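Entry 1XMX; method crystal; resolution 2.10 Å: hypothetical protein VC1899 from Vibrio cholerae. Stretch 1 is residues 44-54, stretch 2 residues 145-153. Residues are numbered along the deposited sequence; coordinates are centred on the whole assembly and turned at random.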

ATOM      1  N   GLN A  44     -19.852   1.461   7.183  1.00 18.08           N
ATOM      2  CA  GLN A  44     -19.377   2.555   7.996  1.00 21.68           C
ATOM      3  C   GLN A  44     -17.961   2.995   7.546  1.00 21.09           C
ATOM      4  O   GLN A  44     -17.698   4.197   7.401  1.00 19.31           O
ATOM      5  CB  GLN A  44     -19.417   2.180   9.480  1.00 23.30           C
ATOM      6  CG  GLN A  44     -20.854   1.964  10.008  1.00 26.74           C
ATOM      7  CD  GLN A  44     -20.884   1.361  11.431  1.00 26.86           C
ATOM      8  OE1 GLN A  44     -19.852   1.011  12.002  1.00 29.25           O
ATOM      9  NE2 GLN A  44     -22.073   1.239  11.985  1.00 29.11           N
ATOM     10  N   ARG A  45     -17.097   2.020   7.266  1.00 20.95           N
ATOM     11  CA  ARG A  45     -15.735   2.311   6.764  1.00 19.97           C
ATOM     12  C   ARG A  45     -15.734   2.950   5.365  1.00 20.85           C
ATOM     13  O   ARG A  45     -14.960   3.924   5.085  1.00 20.83           O
ATOM     14  CB  ARG A  45     -14.921   1.042   6.721  1.00 16.97           C
ATOM     15  CG  ARG A  45     -14.557   0.509   8.067  1.00 17.83           C
ATOM     16  CD  ARG A  45     -14.015  -0.881   7.861  1.00 21.59           C
ATOM     17  NE  ARG A  45     -13.901  -1.661   9.078  1.00 23.57           N
ATOM     18  CZ  ARG A  45     -13.863  -3.000   9.104  1.00 26.21           C
ATOM     19  NH1 ARG A  45     -13.946  -3.695   7.972  1.00 25.76           N
ATOM     20  NH2 ARG A  45     -13.758  -3.650  10.276  1.00 25.21           N
ATOM     21  N   LEU A  46     -16.512   2.362   4.457  1.00 18.18           N
ATOM     22  CA  LEU A  46     -16.709   2.941   3.126  1.00 18.38           C
ATOM     23  C   LEU A  46     -17.181   4.391   3.213  1.00 18.04           C
ATOM     24  O   LEU A  46     -16.739   5.265   2.437  1.00 16.65           O
ATOM     25  CB  LEU A  46     -17.768   2.147   2.339  1.00 16.33           C
ATOM     26  CG  LEU A  46     -17.292   0.772   1.914  1.00 17.60           C
ATOM     27  CD1 LEU A  46     -18.361  -0.021   1.244  1.00 16.29           C
ATOM     28  CD2 LEU A  46     -16.084   0.912   0.926  1.00 18.30           C
ATOM     29  N   SER A  47     -18.120   4.620   4.131  1.00 18.75           N
ATOM     30  CA  SER A  47     -18.673   5.947   4.363  1.00 19.99           C
ATOM     31  C   SER A  47     -17.678   6.920   4.936  1.00 21.32           C
ATOM     32  O   SER A  47     -17.749   8.071   4.592  1.00 20.84           O
ATOM     33  CB  SER A  47     -19.859   5.860   5.302  1.00 19.59           C
ATOM     34  OG  SER A  47     -20.888   5.162   4.628  1.00 20.33           O
ATOM     35  N   ASP A  48     -16.773   6.484   5.822  1.00 23.00           N
ATOM     36  CA  ASP A  48     -15.681   7.384   6.328  1.00 24.48           C
ATOM     37  C   ASP A  48     -14.813   7.949   5.185  1.00 22.56           C
ATOM     38  O   ASP A  48     -14.502   9.137   5.117  1.00 24.40           O
ATOM     39  CB  ASP A  48     -14.767   6.649   7.304  1.00 27.92           C
ATOM     40  CG  ASP A  48     -15.473   6.276   8.578  1.00 31.90           C
ATOM     41  OD1 ASP A  48     -16.570   6.844   8.817  1.00 33.43           O
ATOM     42  OD2 ASP A  48     -14.940   5.406   9.340  1.00 34.25           O
ATOM     43  N   VAL A  49     -14.433   7.083   4.269  1.00 19.13           N
ATOM     44  CA  VAL A  49     -13.639   7.512   3.136  1.00 20.46           C
ATOM     45  C   VAL A  49     -14.472   8.447   2.199  1.00 19.42           C
ATOM     46  O   VAL A  49     -14.019   9.551   1.788  1.00 20.40           O
ATOM     47  CB  VAL A  49     -13.188   6.274   2.380  1.00 19.53           C
ATOM     48  CG1 VAL A  49     -12.640   6.636   0.991  1.00 19.54           C
ATOM     49  CG2 VAL A  49     -12.226   5.436   3.248  1.00 18.80           C
ATOM     50  N   LEU A  50     -15.684   8.030   1.847  1.00 19.23           N
ATOM     51  CA  LEU A  50     -16.454   8.834   0.828  1.00 20.14           C
ATOM     52  C   LEU A  50     -16.968  10.086   1.450  1.00 20.55           C
ATOM     53  O   LEU A  50     -16.888  11.132   0.820  1.00 19.77           O
ATOM     54  CB  LEU A  50     -17.618   8.066   0.181  1.00 18.19           C
ATOM     55  CG  LEU A  50     -17.097   6.975  -0.788  1.00 17.20           C
ATOM     56  CD1 LEU A  50     -18.166   5.861  -0.971  1.00 16.44           C
ATOM     57  CD2 LEU A  50     -16.600   7.502  -2.143  1.00 15.36           C
ATOM     58  N   ASN A  51     -17.502   9.993   2.671  1.00 20.13           N
ATOM     59  CA  ASN A  51     -18.053  11.191   3.339  1.00 23.87           C
ATOM     60  C   ASN A  51     -17.042  12.333   3.489  1.00 26.80           C
ATOM     61  O   ASN A  51     -17.446  13.514   3.377  1.00 26.43           O
ATOM     62  CB  ASN A  51     -18.685  10.895   4.711  1.00 22.30           C
ATOM     63  CG  ASN A  51     -20.005  10.112   4.620  1.00 22.88           C
ATOM     64  OD1 ASN A  51     -20.536   9.656   5.663  1.00 23.10           O
ATOM     65  ND2 ASN A  51     -20.538   9.939   3.396  1.00 20.01           N
ATOM     66  N   LYS A  52     -15.765  11.978   3.746  1.00 28.42           N
ATOM     67  CA  LYS A  52     -14.599  12.904   3.734  1.00 31.85           C
ATOM     68  C   LYS A  52     -14.629  13.808   2.506  1.00 30.02           C
ATOM     69  O   LYS A  52     -14.272  14.971   2.593  1.00 27.13           O
ATOM     70  CB  LYS A  52     -13.242  12.176   3.631  1.00 33.11           C
ATOM     71  CG  LYS A  52     -12.517  11.721   4.909  1.00 36.53           C
ATOM     72  CD  LYS A  52     -11.060  11.330   4.509  1.00 36.98           C
ATOM     73  CE  LYS A  52     -10.451  10.156   5.309  1.00 41.04           C
ATOM     74  NZ  LYS A  52      -9.230  10.569   6.154  1.00 42.58           N
ATOM     75  N   ARG A  53     -15.009  13.229   1.364  1.00 30.32           N
ATOM     76  CA  ARG A  53     -15.097  13.951   0.095  1.00 30.77           C
ATOM     77  C   ARG A  53     -16.456  14.487  -0.186  1.00 30.87           C
ATOM     78  O   ARG A  53     -16.722  14.885  -1.321  1.00 32.30           O
ATOM     79  CB  ARG A  53     -14.756  13.057  -1.063  1.00 32.27           C
ATOM     80  CG  ARG A  53     -13.297  12.797  -1.185  1.00 34.20           C
ATOM     81  CD  ARG A  53     -12.854  11.594  -0.459  1.00 33.44           C
ATOM     82  NE  ARG A  53     -11.526  11.285  -0.947  1.00 36.04           N
ATOM     83  CZ  ARG A  53     -10.680  10.463  -0.345  1.00 37.56           C
ATOM     84  NH1 ARG A  53     -11.039   9.869   0.783  1.00 38.13           N
ATOM     85  NH2 ARG A  53      -9.475  10.252  -0.862  1.00 36.98           N
ATOM     86  N   ASN A  54     -17.340  14.494   0.807  1.00 30.24           N
ATOM     87  CA  ASN A  54     -18.637  15.078   0.566  1.00 29.87           C
ATOM     88  C   ASN A  54     -19.383  14.243  -0.444  1.00 28.33           C
ATOM     89  O   ASN A  54     -20.244  14.740  -1.159  1.00 28.86           O
ATOM     90  CB  ASN A  54     -18.451  16.462  -0.039  1.00 32.12           C
ATOM     91  CG  ASN A  54     -17.506  17.311   0.760  1.00 34.04           C
ATOM     92  OD1 ASN A  54     -17.863  17.727   1.875  1.00 34.21           O
ATOM     93  ND2 ASN A  54     -16.263  17.548   0.225  1.00 33.63           N
ATOM     94  N   ALA A 145      -4.209   5.963   3.294  1.00 21.09           N
ATOM     95  CA  ALA A 145      -5.006   6.163   4.499  1.00 22.27           C
ATOM     96  C   ALA A 145      -6.384   5.635   4.289  1.00 23.65           C
ATOM     97  O   ALA A 145      -6.944   4.956   5.170  1.00 25.01           O
ATOM     98  CB  ALA A 145      -5.053   7.604   4.834  1.00 22.49           C
ATOM     99  N   ASP A 146      -6.934   5.926   3.102  1.00 25.15           N
ATOM    100  CA  ASP A 146      -8.285   5.498   2.704  1.00 22.89           C
ATOM    101  C   ASP A 146      -8.332   4.025   2.558  1.00 23.18           C
ATOM    102  O   ASP A 146      -9.334   3.379   2.953  1.00 24.28           O
ATOM    103  CB  ASP A 146      -8.604   6.049   1.351  1.00 24.54           C
ATOM    104  CG  ASP A 146      -9.015   7.461   1.418  1.00 26.75           C
ATOM    105  OD1 ASP A 146      -9.394   7.894   2.557  1.00 28.89           O
ATOM    106  OD2 ASP A 146      -8.955   8.122   0.344  1.00 28.28           O
ATOM    107  N   TYR A 147      -7.251   3.488   1.983  1.00 21.34           N
ATOM    108  CA  TYR A 147      -7.134   2.054   1.792  1.00 19.99           C
ATOM    109  C   TYR A 147      -7.161   1.329   3.112  1.00 20.44           C
ATOM    110  O   TYR A 147      -7.866   0.335   3.253  1.00 20.43           O
ATOM    111  CB  TYR A 147      -5.820   1.704   1.098  1.00 19.97           C
ATOM    112  CG  TYR A 147      -6.079   0.944  -0.177  1.00 19.99           C
ATOM    113  CD1 TYR A 147      -6.417  -0.398  -0.147  1.00 19.86           C
ATOM    114  CD2 TYR A 147      -6.021   1.578  -1.416  1.00 20.19           C
ATOM    115  CE1 TYR A 147      -6.669  -1.095  -1.317  1.00 19.32           C
ATOM    116  CE2 TYR A 147      -6.278   0.882  -2.610  1.00 18.61           C
ATOM    117  CZ  TYR A 147      -6.582  -0.453  -2.536  1.00 18.46           C
ATOM    118  OH  TYR A 147      -6.834  -1.158  -3.675  1.00 19.17           O
ATOM    119  N   LEU A 148      -6.403   1.816   4.094  1.00 19.66           N
ATOM    120  CA  LEU A 148      -6.403   1.156   5.382  1.00 19.60           C
ATOM    121  C   LEU A 148      -7.769   1.211   6.039  1.00 20.20           C
ATOM    122  O   LEU A 148      -8.218   0.194   6.605  1.00 23.36           O
ATOM    123  CB  LEU A 148      -5.309   1.679   6.310  1.00 19.79           C
ATOM    124  CG  LEU A 148      -3.882   1.531   5.746  1.00 21.18           C
ATOM    125  CD1 LEU A 148      -2.868   2.259   6.596  1.00 18.48           C
ATOM    126  CD2 LEU A 148      -3.481   0.085   5.604  1.00 19.93           C
ATOM    127  N   THR A 149      -8.430   2.370   5.986  1.00 17.80           N
ATOM    128  CA  THR A 149      -9.741   2.501   6.581  1.00 19.26           C
ATOM    129  C   THR A 149     -10.683   1.459   5.968  1.00 19.43           C
ATOM    130  O   THR A 149     -11.376   0.714   6.669  1.00 22.25           O
ATOM    131  CB  THR A 149     -10.308   3.890   6.332  1.00 20.46           C
ATOM    132  OG1 THR A 149      -9.434   4.821   6.943  1.00 23.84           O
ATOM    133  CG2 THR A 149     -11.740   4.033   6.904  1.00 19.87           C
ATOM    134  N   ILE A 150     -10.705   1.411   4.656  1.00 19.30           N
ATOM    135  CA  ILE A 150     -11.584   0.474   3.981  1.00 21.61           C
ATOM    136  C   ILE A 150     -11.416  -0.931   4.523  1.00 23.32           C
ATOM    137  O   ILE A 150     -12.421  -1.638   4.688  1.00 23.43           O
ATOM    138  CB  ILE A 150     -11.391   0.479   2.462  1.00 20.76           C
ATOM    139  CG1 ILE A 150     -11.931   1.803   1.895  1.00 20.70           C
ATOM    140  CG2 ILE A 150     -12.096  -0.765   1.831  1.00 19.43           C
ATOM    141  CD1 ILE A 150     -11.671   1.988   0.394  1.00 21.34           C
ATOM    142  N   PHE A 151     -10.167  -1.338   4.785  1.00 23.44           N
ATOM    143  CA  PHE A 151      -9.908  -2.704   5.237  1.00 23.93           C
ATOM    144  C   PHE A 151      -9.819  -2.922   6.749  1.00 24.33           C
ATOM    145  O   PHE A 151      -9.337  -3.959   7.214  1.00 26.57           O
ATOM    146  CB  PHE A 151      -8.707  -3.292   4.511  1.00 21.66           C
ATOM    147  CG  PHE A 151      -9.009  -3.649   3.077  1.00 22.55           C
ATOM    148  CD1 PHE A 151      -9.592  -4.862   2.760  1.00 21.49           C
ATOM    149  CD2 PHE A 151      -8.708  -2.779   2.048  1.00 22.33           C
ATOM    150  CE1 PHE A 151      -9.881  -5.184   1.468  1.00 21.92           C
ATOM    151  CE2 PHE A 151      -8.987  -3.114   0.756  1.00 20.39           C
ATOM    152  CZ  PHE A 151      -9.568  -4.316   0.460  1.00 20.57           C
ATOM    153  N   GLY A 152     -10.286  -1.943   7.509  1.00 24.90           N
ATOM    154  CA  GLY A 152     -10.506  -2.137   8.942  1.00 24.24           C
ATOM    155  C   GLY A 152      -9.335  -1.836   9.844  1.00 26.78           C
ATOM    156  O   GLY A 152      -9.321  -2.268  11.013  1.00 27.73           O
ATOM    157  N   ALA A 153      -8.396  -1.059   9.318  1.00 25.25           N
ATOM    158  CA  ALA A 153      -7.134  -0.762   9.951  1.00 29.10           C
ATOM    159  C   ALA A 153      -7.030   0.753   9.975  1.00 30.56           C
ATOM    160  O   ALA A 153      -7.869   1.456   9.404  1.00 33.12           O
ATOM    161  CB  ALA A 153      -5.977  -1.365   9.144  1.00 25.46           C
TER

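Two helices pack nearly antiparallel here, their N-to-C directions 156° apart and their axes 8.8 Å apart at closest approach. The register is set by two close CA pairs: Val49 CA lies 5.7 Å from Asp146 CA, and Arg45 CA lies 5.3 Å from Ile150 CA. The pairs run in opposite order along the two stretches, as antiparallel packing requires.

Ala145 opens the second stretch without a significant contact, although its carbonyl accepts the backbone hydrogen bond of Thr149. Asp146 is where charge enters. Its CB points toward the first helix, and its buried carboxylate meets the Arg53 guanidinium at the edge, near the guanidinium plane, where N-H donors can reach it. Arg53 NH2 lies 2.5 Å from Asp146 OD2, a very short salt bridge; Arg53 NH1 donates to Asp146 OD1 at 3.1 Å with a nearly straight angle of 167°, and weakly to Asp146 OD2 at 2.8 Å. Arg53, just past the first helix, is also tied back to it: Arg53 NH1 donates to Val49 O at 3.2 Å, so one nitrogen links the backbone of one helix to the acid of the other. The rule to read here is that a buried acid can be met by an arginine reaching it edge-on from the other stretch. Lys52 NZ stands 4.5 Å from Asp146 OD1, close enough to add favourable charge but beyond a salt bridge.

Apolar packing begins beside this polar pair. Val49 CG1 lies 3.7 Å from Asp146 CG, while Val49 CG2 lies 3.6 Å from Asp146 O, so the valine covers both the carboxylate carbon and the backbone. Tyr147 points away and Leu148 is out of reach, as helical periodicity would suggest.

Thr149 returns to the contact, with its CB sideways. Its methyl meets the first helix: Thr149 CG2 is 3.9 Å from Val49 CG2 and 4.0 Å from Asp48 CB. Ile150, also set sideways, continues the apolar patch, Ile150 CG1 lying 3.9 Å from Val49 CG2 and 4.4 Å from Leu46 CD2. Leu46 points its CB away, yet the end of its side chain comes nearer.

Phe151 leaves helical geometry and points away, and the chain turns at Gly152. There Arg45 lies along the end of the helix, with Arg45 CD 3.3 Å from Thr149 O and Gly152 CA over one guanidinium face, 3.4 Å from Arg45 NE. A CB on Gly152 would fall 3.0 Å from Arg45 CZ, and the backbone angles of 89/20 call for glycine independently. Ala153 points away.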